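PDB 3KTD: prephenate dehydrogenase from Corynebacterium glutamicum ATCC 13032, which probably binds NAD(P)+ and oxidises prephenate on the route to tyrosine. Local coordinates for residues S102-Y108 with V187-D191; V146-D152 with E181-V187; S198-I203 with M244-N248. All coordinates share one frame; numbering follows the deposited sequence.

In the fold
Three contacts lead from the nucleotide-binding part into the helices of the dimerization part. Contact 2 lies at the edge of the mixed sheet, where strand 181-184 runs beside strand 146-149. Helix 187-214 follows directly, and its first turn packs in contact 1 against the start of helix 105-113, with the centres of contacts 1 and 2 about 10 Å apart and Val187 common to both. Further along the same helix, contact 3 meets the end of helix 238-247, its centre about 12 Å from that of contact 1. In sequence, contact 2 nests inside the loop closed by contact 1, and contact 3 follows both. All three touch the second subunit, so one long helix links sheet and dimer.

Contact 1: S102-Y108 with V187-D191; sequences SVKTAVY and VGPHD
The Asp191 carboxylate (chi1 -69°) and the Thr105 hydroxyl (chi1 -63°) each stand anti to their own carbonyl carbon, which turns each toward the other segment. Thr105 OG1 donates to Asp191 OD2 at 2.6 Å from above the carboxylate plane, while Thr105 N reaches the same oxygen at 2.9 Å on its syn side. Asp191 OD1 takes Lys104 N at 3.0 Å, also on a syn lone pair. The carboxylate therefore grips two successive backbone N-H groups at the start of helix 105-113. On the anti side, tilted somewhat out of the carboxylate plane, Asp191 OD1 also receives His190 ND1 at 3.0 Å, in line with the imidazole plane. This bond and that of His190 NE2 to His124 together hold the ring's rotation. Lys104 CG covers one face of that ring in a CH-pi contact, 3.9 Å from the His190 centroid, before the chain bends away to carry NZ to Asp99. Beside the polar network Val187 CG1 meets Tyr108 CB at 4.0 Å. Such a carboxylate, bonded to the N-H groups where a helix starts after strand 97-99, joins the Rossmann-type nucleotide-binding domain to the first turn of the dimerization domain's long helix.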
ATOM      1  N   SER A 102     -12.382 -10.394  12.528  1.00 42.48           N
ATOM      2  CA  SER A 102     -10.941 -10.197  12.310  1.00 41.94           C
ATOM      3  C   SER A 102     -10.023 -10.720  13.410  1.00 41.95           C
ATOM      4  O   SER A 102      -8.900 -11.106  13.119  1.00 43.16           O
ATOM      5  CB  SER A 102     -10.680  -8.692  12.096  1.00 42.41           C
ATOM      6  OG  SER A 102     -11.551  -7.877  12.891  1.00 40.78           O
ATOM      7  N   VAL A 103     -10.488 -10.701  14.660  1.00 41.27           N
ATOM      8  CA  VAL A 103      -9.731 -11.212  15.811  1.00 40.65           C
ATOM      9  C   VAL A 103     -10.471 -12.431  16.346  1.00 40.66           C
ATOM     10  O   VAL A 103     -11.696 -12.456  16.343  1.00 41.82           O
ATOM     11  CB  VAL A 103      -9.600 -10.150  16.922  1.00 40.34           C
ATOM     12  CG1 VAL A 103      -8.740 -10.664  18.063  1.00 40.41           C
ATOM     13  CG2 VAL A 103      -8.998  -8.886  16.363  1.00 38.92           C
ATOM     14  N   LYS A 104      -9.728 -13.436  16.807  1.00 39.93           N
ATOM     15  CA  LYS A 104     -10.312 -14.733  17.181  1.00 38.26           C
ATOM     16  C   LYS A 104     -10.206 -15.090  18.663  1.00 38.14           C
ATOM     17  O   LYS A 104     -11.130 -15.690  19.218  1.00 39.03           O
ATOM     18  CB  LYS A 104      -9.669 -15.831  16.333  1.00 37.67           C
ATOM     19  CG  LYS A 104     -10.217 -15.898  14.925  1.00 35.10           C
ATOM     20  CD  LYS A 104     -11.489 -16.713  14.891  1.00 34.97           C
ATOM     21  CE  LYS A 104     -12.556 -16.052  14.081  1.00 33.15           C
ATOM     22  NZ  LYS A 104     -13.042 -14.816  14.737  1.00 30.33           N
ATOM     23  N   THR A 105      -9.099 -14.744  19.312  1.00 37.22           N
ATOM     24  CA  THR A 105      -8.949 -15.068  20.726  1.00 37.12           C
ATOM     25  C   THR A 105     -10.043 -14.403  21.553  1.00 37.86           C
ATOM     26  O   THR A 105     -10.626 -15.035  22.440  1.00 38.30           O
ATOM     27  CB  THR A 105      -7.577 -14.657  21.288  1.00 36.77           C
ATOM     28  OG1 THR A 105      -6.548 -15.399  20.627  1.00 36.87           O
ATOM     29  CG2 THR A 105      -7.493 -14.928  22.794  1.00 34.71           C
ATOM     30  N   ALA A 106     -10.332 -13.137  21.260  1.00 37.69           N
ATOM     31  CA  ALA A 106     -11.334 -12.400  22.026  1.00 37.36           C
ATOM     32  C   ALA A 106     -12.713 -13.071  21.945  1.00 37.15           C
ATOM     33  O   ALA A 106     -13.464 -13.086  22.934  1.00 37.88           O
ATOM     34  CB  ALA A 106     -11.402 -10.956  21.561  1.00 36.89           C
ATOM     35  N   VAL A 107     -13.030 -13.636  20.783  1.00 36.09           N
ATOM     36  CA  VAL A 107     -14.320 -14.295  20.568  1.00 35.50           C
ATOM     37  C   VAL A 107     -14.363 -15.641  21.272  1.00 35.22           C
ATOM     38  O   VAL A 107     -15.306 -15.932  22.005  1.00 35.83           O
ATOM     39  CB  VAL A 107     -14.617 -14.489  19.067  1.00 34.86           C
ATOM     40  CG1 VAL A 107     -15.901 -15.256  18.861  1.00 31.16           C
ATOM     41  CG2 VAL A 107     -14.706 -13.154  18.406  1.00 36.16           C
ATOM     42  N   TYR A 108     -13.340 -16.459  21.051  1.00 34.62           N
ATOM     43  CA  TYR A 108     -13.292 -17.782  21.660  1.00 34.77           C
ATOM     44  C   TYR A 108     -13.429 -17.667  23.190  1.00 35.32           C
ATOM     45  O   TYR A 108     -14.213 -18.401  23.803  1.00 35.88           O
ATOM     46  CB  TYR A 108     -12.010 -18.505  21.237  1.00 34.90           C
ATOM     47  CG  TYR A 108     -11.945 -19.984  21.556  1.00 35.02           C
ATOM     48  CD1 TYR A 108     -13.068 -20.808  21.419  1.00 36.72           C
ATOM     49  CD2 TYR A 108     -10.740 -20.573  21.939  1.00 32.26           C
ATOM     50  CE1 TYR A 108     -13.000 -22.169  21.701  1.00 36.88           C
ATOM     51  CE2 TYR A 108     -10.659 -21.934  22.218  1.00 33.80           C
ATOM     52  CZ  TYR A 108     -11.791 -22.730  22.095  1.00 37.46           C
ATOM     53  OH  TYR A 108     -11.721 -24.082  22.368  1.00 38.30           O
ATOM     54  N   VAL A 187      -6.468 -20.140  17.466  1.00 33.38           N
ATOM     55  CA  VAL A 187      -6.654 -18.706  17.737  1.00 32.98           C
ATOM     56  C   VAL A 187      -5.364 -17.890  17.925  1.00 32.98           C
ATOM     57  O   VAL A 187      -5.308 -16.742  17.513  1.00 32.53           O
ATOM     58  CB  VAL A 187      -7.574 -18.467  18.954  1.00 32.58           C
ATOM     59  CG1 VAL A 187      -8.956 -19.020  18.674  1.00 30.26           C
ATOM     60  CG2 VAL A 187      -6.963 -19.066  20.214  1.00 29.96           C
ATOM     61  N   GLY A 188      -4.347 -18.482  18.542  1.00 33.49           N
ATOM     62  CA  GLY A 188      -3.092 -17.782  18.816  1.00 34.06           C
ATOM     63  C   GLY A 188      -2.262 -17.512  17.575  1.00 35.07           C
ATOM     64  O   GLY A 188      -1.842 -16.375  17.342  1.00 34.96           O
ATOM     65  N   PRO A 189      -1.993 -18.565  16.783  1.00 35.43           N
ATOM     66  CA  PRO A 189      -1.286 -18.433  15.518  1.00 35.41           C
ATOM     67  C   PRO A 189      -1.983 -17.473  14.558  1.00 35.56           C
ATOM     68  O   PRO A 189      -1.314 -16.737  13.830  1.00 36.84           O
ATOM     69  CB  PRO A 189      -1.308 -19.856  14.968  1.00 35.45           C
ATOM     70  CG  PRO A 189      -1.308 -20.698  16.188  1.00 35.79           C
ATOM     71  CD  PRO A 189      -2.210 -19.980  17.131  1.00 35.29           C
ATOM     72  N   HIS A 190      -3.311 -17.475  14.565  1.00 35.24           N
ATOM     73  CA  HIS A 190      -4.087 -16.568  13.715  1.00 34.92           C
ATOM     74  C   HIS A 190      -3.948 -15.101  14.114  1.00 34.84           C
ATOM     75  O   HIS A 190      -3.699 -14.243  13.268  1.00 35.07           O
ATOM     76  CB  HIS A 190      -5.569 -16.931  13.754  1.00 34.44           C
ATOM     77  CG  HIS A 190      -6.447 -15.925  13.085  1.00 32.02           C
ATOM     78  ND1 HIS A 190      -6.902 -14.792  13.729  1.00 31.41           N
ATOM     79  CD2 HIS A 190      -6.950 -15.874  11.827  1.00 31.24           C
ATOM     80  CE1 HIS A 190      -7.656 -14.093  12.897  1.00 32.84           C
ATOM     81  NE2 HIS A 190      -7.702 -14.726  11.738  1.00 31.89           N
ATOM     82  N   ASP A 191      -4.161 -14.809  15.390  1.00 34.74           N
ATOM     83  CA  ASP A 191      -4.075 -13.431  15.869  1.00 34.73           C
ATOM     84  C   ASP A 191      -2.641 -12.909  15.700  1.00 34.67           C
ATOM     85  O   ASP A 191      -2.439 -11.732  15.416  1.00 34.44           O
ATOM     86  CB  ASP A 191      -4.523 -13.318  17.330  1.00 34.48           C
ATOM     87  CG  ASP A 191      -6.023 -13.553  17.522  1.00 35.13           C
ATOM     88  OD1 ASP A 191      -6.779 -13.650  16.525  1.00 34.05           O
ATOM     89  OD2 ASP A 191      -6.443 -13.635  18.697  1.00 35.69           O
TER

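Contact 2: V146-D152 with E181-V187; sequences VWVVTFD and EVVPSRV
Phe151 turns one ring face to Arg186, whose CG stands 4.1 Å from the Phe151 centroid in a CH-pi contact, and presents its edge to the Pro184 carbonyl carbon. Phe151 CE1 also touches Pro184 CB at 3.7 Å. The guanidinium lies nearly parallel to the phenyl plane, only 11° from it, but its end runs on to a salt bridge with Glu332 of helix 324-334. Phe151 and Arg186 lie just past the strand ends of a beta-alpha-beta unit, in which strand 146-149, helix 162-177 and strand 181-184 follow one another and the two strands pair in parallel. Four backbone bonds alternate between them: Trp147 N to Glu181 O, Val183 N to Trp147 O, Val149 N to Val183 O, and Ser185 N to Val149 O. Side chains alternate between the faces. On one, Val146 CG1 meets Val183 CG2 at 3.5 Å, and Leu218 and Leu222 of the second subunit cover this side. On the other, Val149 CG2 packs 3.6 Å from Val182 CG1, against helix 162-177. Asp152, its CG anti to the carbonyl carbon (chi1 -57°), brings its carboxylate to the chain just after Arg186, the N-cap residue of helix 187-214. There the syn lone pair of Asp152 OD2 accepts Val187 N, the first N-H of that helix, at 2.9 Å and an almost straight 174°.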
ATOM      1  N   VAL A 146      -9.043 -16.184   1.111  1.00 34.59           N
ATOM      2  CA  VAL A 146      -8.774 -17.081   2.223  1.00 34.12           C
ATOM      3  C   VAL A 146      -9.895 -16.961   3.246  1.00 33.53           C
ATOM      4  O   VAL A 146     -10.364 -15.870   3.533  1.00 32.73           O
ATOM      5  CB  VAL A 146      -7.452 -16.759   2.945  1.00 35.05           C
ATOM      6  CG1 VAL A 146      -7.278 -17.696   4.165  1.00 33.30           C
ATOM      7  CG2 VAL A 146      -6.264 -16.848   1.998  1.00 32.72           C
ATOM      8  N   TRP A 147     -10.324 -18.097   3.780  1.00 33.71           N
ATOM      9  CA  TRP A 147     -11.327 -18.139   4.840  1.00 33.13           C
ATOM     10  C   TRP A 147     -10.732 -19.018   5.930  1.00 31.63           C
ATOM     11  O   TRP A 147     -10.649 -20.233   5.774  1.00 32.28           O
ATOM     12  CB  TRP A 147     -12.643 -18.727   4.307  1.00 34.39           C
ATOM     13  CG  TRP A 147     -13.844 -18.599   5.217  1.00 37.35           C
ATOM     14  CD1 TRP A 147     -13.930 -18.992   6.514  1.00 40.10           C
ATOM     15  CD2 TRP A 147     -15.150 -18.102   4.864  1.00 39.34           C
ATOM     16  NE1 TRP A 147     -15.189 -18.736   7.003  1.00 42.79           N
ATOM     17  CE2 TRP A 147     -15.959 -18.200   6.010  1.00 40.60           C
ATOM     18  CE3 TRP A 147     -15.706 -17.571   3.695  1.00 39.81           C
ATOM     19  CZ2 TRP A 147     -17.292 -17.782   6.031  1.00 39.43           C
ATOM     20  CZ3 TRP A 147     -17.043 -17.162   3.715  1.00 37.72           C
ATOM     21  CH2 TRP A 147     -17.811 -17.266   4.875  1.00 38.73           C
ATOM     22  N   VAL A 148     -10.285 -18.409   7.021  1.00 30.31           N
ATOM     23  CA  VAL A 148      -9.749 -19.180   8.129  1.00 29.82           C
ATOM     24  C   VAL A 148     -10.889 -19.886   8.881  1.00 30.11           C
ATOM     25  O   VAL A 148     -11.939 -19.293   9.126  1.00 29.21           O
ATOM     26  CB  VAL A 148      -8.955 -18.307   9.117  1.00 29.63           C
ATOM     27  CG1 VAL A 148      -8.500 -19.139  10.331  1.00 24.89           C
ATOM     28  CG2 VAL A 148      -7.768 -17.654   8.412  1.00 28.28           C
ATOM     29  N   VAL A 149     -10.678 -21.157   9.204  1.00 30.51           N
ATOM     30  CA  VAL A 149     -11.594 -21.912  10.055  1.00 31.53           C
ATOM     31  C   VAL A 149     -10.785 -22.488  11.209  1.00 32.26           C
ATOM     32  O   VAL A 149      -9.787 -23.166  10.990  1.00 32.68           O
ATOM     33  CB  VAL A 149     -12.293 -23.045   9.296  1.00 31.25           C
ATOM     34  CG1 VAL A 149     -13.067 -23.926  10.263  1.00 30.08           C
ATOM     35  CG2 VAL A 149     -13.205 -22.468   8.240  1.00 29.18           C
ATOM     36  N   THR A 150     -11.219 -22.222  12.435  1.00 32.62           N
ATOM     37  CA  THR A 150     -10.493 -22.671  13.615  1.00 32.77           C
ATOM     38  C   THR A 150     -10.793 -24.117  13.999  1.00 32.43           C
ATOM     39  O   THR A 150     -11.713 -24.742  13.472  1.00 31.73           O
ATOM     40  CB  THR A 150     -10.790 -21.771  14.807  1.00 33.41           C
ATOM     41  OG1 THR A 150     -12.199 -21.798  15.075  1.00 34.38           O
ATOM     42  CG2 THR A 150     -10.333 -20.344  14.511  1.00 30.84           C
ATOM     43  N   PHE A 151      -9.976 -24.631  14.915  1.00 32.78           N
ATOM     44  CA  PHE A 151     -10.080 -26.005  15.400  1.00 32.85           C
ATOM     45  C   PHE A 151      -9.436 -26.182  16.786  1.00 33.33           C
ATOM     46  O   PHE A 151      -8.894 -27.238  17.090  1.00 33.51           O
ATOM     47  CB  PHE A 151      -9.435 -26.974  14.387  1.00 32.46           C
ATOM     48  CG  PHE A 151      -7.953 -26.743  14.162  1.00 32.50           C
ATOM     49  CD1 PHE A 151      -7.510 -25.814  13.230  1.00 34.05           C
ATOM     50  CD2 PHE A 151      -7.005 -27.475  14.862  1.00 32.78           C
ATOM     51  CE1 PHE A 151      -6.149 -25.609  13.019  1.00 34.87           C
ATOM     52  CE2 PHE A 151      -5.642 -27.272  14.658  1.00 32.86           C
ATOM     53  CZ  PHE A 151      -5.214 -26.339  13.738  1.00 34.35           C
ATOM     54  N   ASP A 152      -9.521 -25.169  17.640  1.00 33.97           N
ATOM     55  CA  ASP A 152      -8.856 -25.231  18.948  1.00 34.74           C
ATOM     56  C   ASP A 152      -9.395 -26.362  19.827  1.00 35.04           C
ATOM     57  O   ASP A 152      -8.634 -26.988  20.569  1.00 34.63           O
ATOM     58  CB  ASP A 152      -8.984 -23.906  19.710  1.00 35.01           C
ATOM     59  CG  ASP A 152      -8.430 -22.728  18.937  1.00 36.17           C
ATOM     60  OD1 ASP A 152      -9.102 -22.274  17.982  1.00 37.06           O
ATOM     61  OD2 ASP A 152      -7.337 -22.242  19.304  1.00 39.29           O
ATOM     62  N   GLU A 181     -10.735 -20.434  -0.020  1.00 34.29           N
ATOM     63  CA  GLU A 181      -9.656 -21.346   0.273  1.00 34.37           C
ATOM     64  C   GLU A 181      -9.624 -21.433   1.792  1.00 33.80           C
ATOM     65  O   GLU A 181      -9.311 -20.450   2.462  1.00 33.03           O
ATOM     66  CB  GLU A 181      -8.340 -20.816  -0.290  1.00 34.88           C
ATOM     67  CG  GLU A 181      -8.363 -20.586  -1.812  1.00 38.40           C
ATOM     68  CD  GLU A 181      -6.985 -20.239  -2.397  1.00 43.34           C
ATOM     69  OE1 GLU A 181      -6.025 -19.989  -1.626  1.00 42.67           O
ATOM     70  OE2 GLU A 181      -6.868 -20.218  -3.642  1.00 47.17           O
ATOM     71  N   VAL A 182      -9.995 -22.592   2.338  1.00 33.28           N
ATOM     72  CA  VAL A 182     -10.072 -22.734   3.786  1.00 32.26           C
ATOM     73  C   VAL A 182      -8.707 -23.040   4.362  1.00 31.50           C
ATOM     74  O   VAL A 182      -8.119 -24.051   4.035  1.00 31.53           O
ATOM     75  CB  VAL A 182     -11.037 -23.840   4.220  1.00 32.41           C
ATOM     76  CG1 VAL A 182     -11.085 -23.909   5.745  1.00 30.34           C
ATOM     77  CG2 VAL A 182     -12.436 -23.606   3.638  1.00 32.74           C
ATOM     78  N   VAL A 183      -8.215 -22.153   5.218  1.00 31.33           N
ATOM     79  CA  VAL A 183      -6.954 -22.343   5.923  1.00 30.96           C
ATOM     80  C   VAL A 183      -7.291 -22.582   7.383  1.00 31.63           C
ATOM     81  O   VAL A 183      -7.925 -21.743   8.010  1.00 32.46           O
ATOM     82  CB  VAL A 183      -6.070 -21.091   5.851  1.00 29.96           C
ATOM     83  CG1 VAL A 183      -4.816 -21.276   6.678  1.00 29.72           C
ATOM     84  CG2 VAL A 183      -5.718 -20.794   4.432  1.00 29.84           C
ATOM     85  N   PRO A 184      -6.876 -23.722   7.938  1.00 31.63           N
ATOM     86  CA  PRO A 184      -7.176 -23.951   9.332  1.00 31.74           C
ATOM     87  C   PRO A 184      -6.138 -23.287  10.227  1.00 32.41           C
ATOM     88  O   PRO A 184      -4.959 -23.262   9.881  1.00 31.89           O
ATOM     89  CB  PRO A 184      -7.086 -25.463   9.445  1.00 31.43           C
ATOM     90  CG  PRO A 184      -6.024 -25.824   8.482  1.00 31.15           C
ATOM     91  CD  PRO A 184      -6.098 -24.826   7.361  1.00 31.72           C
ATOM     92  N   SER A 185      -6.579 -22.749  11.363  1.00 33.13           N
ATOM     93  CA  SER A 185      -5.660 -22.154  12.332  1.00 33.68           C
ATOM     94  C   SER A 185      -6.259 -22.113  13.723  1.00 33.65           C
ATOM     95  O   SER A 185      -7.447 -21.922  13.876  1.00 35.05           O
ATOM     96  CB  SER A 185      -5.279 -20.728  11.906  1.00 33.73           C
ATOM     97  OG  SER A 185      -4.489 -20.085  12.898  1.00 34.18           O
ATOM     98  N   ARG A 186      -5.435 -22.291  14.745  1.00 33.78           N
ATOM     99  CA  ARG A 186      -5.897 -22.068  16.111  1.00 34.10           C
ATOM    100  C   ARG A 186      -5.900 -20.562  16.341  1.00 33.98           C
ATOM    101  O   ARG A 186      -5.381 -19.794  15.506  1.00 34.21           O
ATOM    102  CB  ARG A 186      -5.015 -22.791  17.122  1.00 34.13           C
ATOM    103  CG  ARG A 186      -5.209 -24.292  17.086  1.00 34.97           C
ATOM    104  CD  ARG A 186      -4.087 -25.046  17.771  1.00 35.87           C
ATOM    105  NE  ARG A 186      -2.789 -24.794  17.145  1.00 38.10           N
ATOM    106  CZ  ARG A 186      -1.662 -25.426  17.465  1.00 35.54           C
ATOM    107  NH1 ARG A 186      -1.657 -26.371  18.389  1.00 36.96           N
ATOM    108  NH2 ARG A 186      -0.538 -25.121  16.842  1.00 36.39           N
ATOM    109  N   VAL A 187      -6.468 -20.140  17.466  1.00 33.38           N
ATOM    110  CA  VAL A 187      -6.654 -18.706  17.737  1.00 32.98           C
ATOM    111  C   VAL A 187      -5.364 -17.890  17.925  1.00 32.98           C
ATOM    112  O   VAL A 187      -5.308 -16.742  17.513  1.00 32.53           O
ATOM    113  CB  VAL A 187      -7.574 -18.467  18.954  1.00 32.58           C
ATOM    114  CG1 VAL A 187      -8.956 -19.020  18.674  1.00 30.26           C
ATOM    115  CG2 VAL A 187      -6.963 -19.066  20.214  1.00 29.96           C
TER

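Contact 3: S198-I203 with M244-N248; sequences SHLTHI and MCESN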
ATOM      1  N   SER A 198      -2.217  -7.428   8.952  1.00 34.41           N
ATOM      2  CA  SER A 198      -3.426  -6.621   8.811  1.00 34.04           C
ATOM      3  C   SER A 198      -3.525  -5.474   9.817  1.00 34.05           C
ATOM      4  O   SER A 198      -3.798  -4.334   9.446  1.00 34.16           O
ATOM      5  CB  SER A 198      -4.653  -7.525   8.932  1.00 33.53           C
ATOM      6  OG  SER A 198      -5.833  -6.751   9.034  1.00 35.78           O
ATOM      7  N   HIS A 199      -3.314  -5.777  11.092  1.00 34.37           N
ATOM      8  CA  HIS A 199      -3.443  -4.772  12.136  1.00 34.49           C
ATOM      9  C   HIS A 199      -2.272  -3.783  12.105  1.00 34.20           C
ATOM     10  O   HIS A 199      -2.501  -2.584  12.067  1.00 34.45           O
ATOM     11  CB  HIS A 199      -3.647  -5.422  13.516  1.00 34.60           C
ATOM     12  CG  HIS A 199      -4.808  -6.379  13.561  1.00 36.51           C
ATOM     13  ND1 HIS A 199      -4.881  -7.432  14.448  1.00 36.02           N
ATOM     14  CD2 HIS A 199      -5.917  -6.466  12.787  1.00 35.77           C
ATOM     15  CE1 HIS A 199      -6.000  -8.101  14.242  1.00 38.87           C
ATOM     16  NE2 HIS A 199      -6.646  -7.536  13.238  1.00 37.67           N
ATOM     17  N   LEU A 200      -1.035  -4.274  12.079  1.00 33.84           N
ATOM     18  CA  LEU A 200       0.129  -3.393  11.935  1.00 33.34           C
ATOM     19  C   LEU A 200       0.022  -2.643  10.615  1.00 33.18           C
ATOM     20  O   LEU A 200       0.391  -1.466  10.539  1.00 31.69           O
ATOM     21  CB  LEU A 200       1.439  -4.186  11.973  1.00 33.63           C
ATOM     22  CG  LEU A 200       2.756  -3.410  11.790  1.00 35.31           C
ATOM     23  CD1 LEU A 200       3.021  -2.457  12.958  1.00 31.28           C
ATOM     24  CD2 LEU A 200       3.922  -4.381  11.620  1.00 33.16           C
ATOM     25  N   THR A 201      -0.493  -3.321   9.581  1.00 33.35           N
ATOM     26  CA  THR A 201      -0.681  -2.689   8.271  1.00 33.27           C
ATOM     27  C   THR A 201      -1.511  -1.432   8.466  1.00 34.04           C
ATOM     28  O   THR A 201      -1.147  -0.347   7.995  1.00 34.02           O
ATOM     29  CB  THR A 201      -1.363  -3.627   7.260  1.00 33.22           C
ATOM     30  OG1 THR A 201      -0.574  -4.809   7.100  1.00 32.25           O
ATOM     31  CG2 THR A 201      -1.544  -2.949   5.891  1.00 29.54           C
ATOM     32  N   HIS A 202      -2.610  -1.578   9.201  1.00 34.92           N
ATOM     33  CA  HIS A 202      -3.481  -0.434   9.506  1.00 35.41           C
ATOM     34  C   HIS A 202      -2.814   0.640  10.379  1.00 34.01           C
ATOM     35  O   HIS A 202      -3.001   1.816  10.123  1.00 33.45           O
ATOM     36  CB  HIS A 202      -4.798  -0.903  10.123  1.00 35.97           C
ATOM     37  CG  HIS A 202      -5.733  -1.519   9.129  1.00 41.24           C
ATOM     38  ND1 HIS A 202      -5.943  -2.877   9.042  1.00 44.26           N
ATOM     39  CD2 HIS A 202      -6.486  -0.959   8.153  1.00 45.53           C
ATOM     40  CE1 HIS A 202      -6.801  -3.125   8.070  1.00 48.74           C
ATOM     41  NE2 HIS A 202      -7.142  -1.978   7.511  1.00 49.44           N
ATOM     42  N   ILE A 203      -2.033   0.237  11.380  1.00 32.97           N
ATOM     43  CA  ILE A 203      -1.355   1.194  12.248  1.00 32.96           C
ATOM     44  C   ILE A 203      -0.355   2.039  11.447  1.00 32.84           C
ATOM     45  O   ILE A 203      -0.321   3.256  11.586  1.00 32.84           O
ATOM     46  CB  ILE A 203      -0.592   0.509  13.382  1.00 32.91           C
ATOM     47  CG1 ILE A 203      -1.543  -0.173  14.363  1.00 33.97           C
ATOM     48  CG2 ILE A 203       0.231   1.527  14.144  1.00 33.77           C
ATOM     49  CD1 ILE A 203      -2.302   0.783  15.249  1.00 34.57           C
HETATM   50  N   MSE A 244     -10.417  -3.889  15.684  1.00 48.12           N
HETATM   51  CA  MSE A 244      -9.328  -4.785  15.305  1.00 48.06           C
HETATM   52  C   MSE A 244      -8.182  -4.716  16.312  1.00 47.37           C
HETATM   53  O   MSE A 244      -7.917  -5.667  17.059  1.00 47.55           O
HETATM   54  CB  MSE A 244      -8.728  -4.365  13.950  1.00 49.16           C
HETATM   55  CG  MSE A 244      -9.516  -4.652  12.679  1.00 51.38           C
HETATM   56 SE   MSE A 244      -8.430  -3.948  11.208  0.75 60.48          SE
HETATM   57  CE  MSE A 244      -9.700  -4.076   9.702  1.00 55.74           C
ATOM     58  N   CYS A 245      -7.526  -3.561  16.341  1.00 46.06           N
ATOM     59  CA  CYS A 245      -6.293  -3.395  17.101  1.00 45.77           C
ATOM     60  C   CYS A 245      -6.450  -3.572  18.587  1.00 45.84           C
ATOM     61  O   CYS A 245      -5.598  -4.195  19.221  1.00 46.02           O
ATOM     62  CB  CYS A 245      -5.691  -2.028  16.809  1.00 45.65           C
ATOM     63  SG  CYS A 245      -5.372  -1.821  15.057  1.00 45.59           S
ATOM     64  N   GLU A 246      -7.529  -3.028  19.145  1.00 46.29           N
ATOM     65  CA  GLU A 246      -7.756  -3.114  20.591  1.00 46.58           C
ATOM     66  C   GLU A 246      -8.092  -4.545  21.010  1.00 46.78           C
ATOM     67  O   GLU A 246      -7.572  -5.035  22.016  1.00 46.46           O
ATOM     68  CB  GLU A 246      -8.822  -2.110  21.037  1.00 46.61           C
ATOM     69  CG  GLU A 246      -8.346  -0.662  20.923  1.00 46.64           C
ATOM     70  CD  GLU A 246      -9.461   0.367  20.940  1.00 46.58           C
ATOM     71  OE1 GLU A 246     -10.629   0.012  20.692  1.00 49.03           O
ATOM     72  OE2 GLU A 246      -9.161   1.553  21.182  1.00 46.87           O
ATOM     73  N   SER A 247      -8.932  -5.218  20.218  1.00 47.53           N
ATOM     74  CA  SER A 247      -9.245  -6.643  20.439  1.00 47.54           C
ATOM     75  C   SER A 247      -7.985  -7.506  20.476  1.00 46.56           C
ATOM     76  O   SER A 247      -7.918  -8.473  21.226  1.00 46.70           O
ATOM     77  CB  SER A 247     -10.134  -7.186  19.316  1.00 48.01           C
ATOM     78  OG  SER A 247     -11.339  -6.452  19.173  1.00 52.57           O
ATOM     79  N   ASN A 248      -6.997  -7.147  19.655  1.00 45.45           N
ATOM     80  CA  ASN A 248      -5.771  -7.926  19.501  1.00 44.73           C
ATOM     81  C   ASN A 248      -4.510  -7.158  19.931  1.00 44.57           C
ATOM     82  O   ASN A 248      -3.443  -7.317  19.344  1.00 44.77           O
ATOM     83  CB  ASN A 248      -5.662  -8.348  18.027  1.00 44.74           C
ATOM     84  CG  ASN A 248      -4.700  -9.491  17.805  1.00 43.64           C
ATOM     85  OD1 ASN A 248      -4.477 -10.313  18.691  1.00 42.01           O
ATOM     86  ND2 ASN A 248      -4.132  -9.555  16.606  1.00 43.76           N
TER
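Asn248 meets His199, and Met244 meets both His199 and His202, where the last turn of helix 238-247 packs on helix 187-214 in the all-helical dimerization part of the chain. The polar link is a single hydrogen bond: Asn248 ND2 donates to His199 ND1 at 3.1 Å, with the N-H pointing straight at its acceptor (177°). The nitrogen sits at the edge of the imidazole, in its plane, while amide and ring stand nearly perpendicular. Asn248, the first residue beyond helix 238-247, carries CG opposite its own backbone N (chi1 -162°), which swings the amide back across to helix 187-214. The same ND2 is also bonded to the carbonyl of Asp191, so one amide nitrogen links two points of helix 187-214, and probably steadies the ring.

Much of the packing around this bond is made by Met244, modelled as selenomethionine. Its chain stays extended beyond CG and runs past His199, Met244 CB lying 3.7 Å from His199 CD2. The Met244 carbonyl oxygen is over one face of the His199 ring, near its rim. Farther out the selenium comes obliquely to His202, 3.9 Å from the centroid of that ring and 36° off its normal, a Met-aromatic contact made by SE in place of sulfur. Met244 CE follows on, 3.5 Å from His202 CE1.

The apolar part is small and faces the dimer partner. Ile203 and Cys245 pack against Leu280 and Ile277 of the second subunit respectively, and Leu252 of helix 249-270 covers both His199 and Cys245. Between the two helices themselves, the end of Ile203 bends toward the thiol, so that CD1 of Ile203 rests 4.0 Å from Cys245 SG.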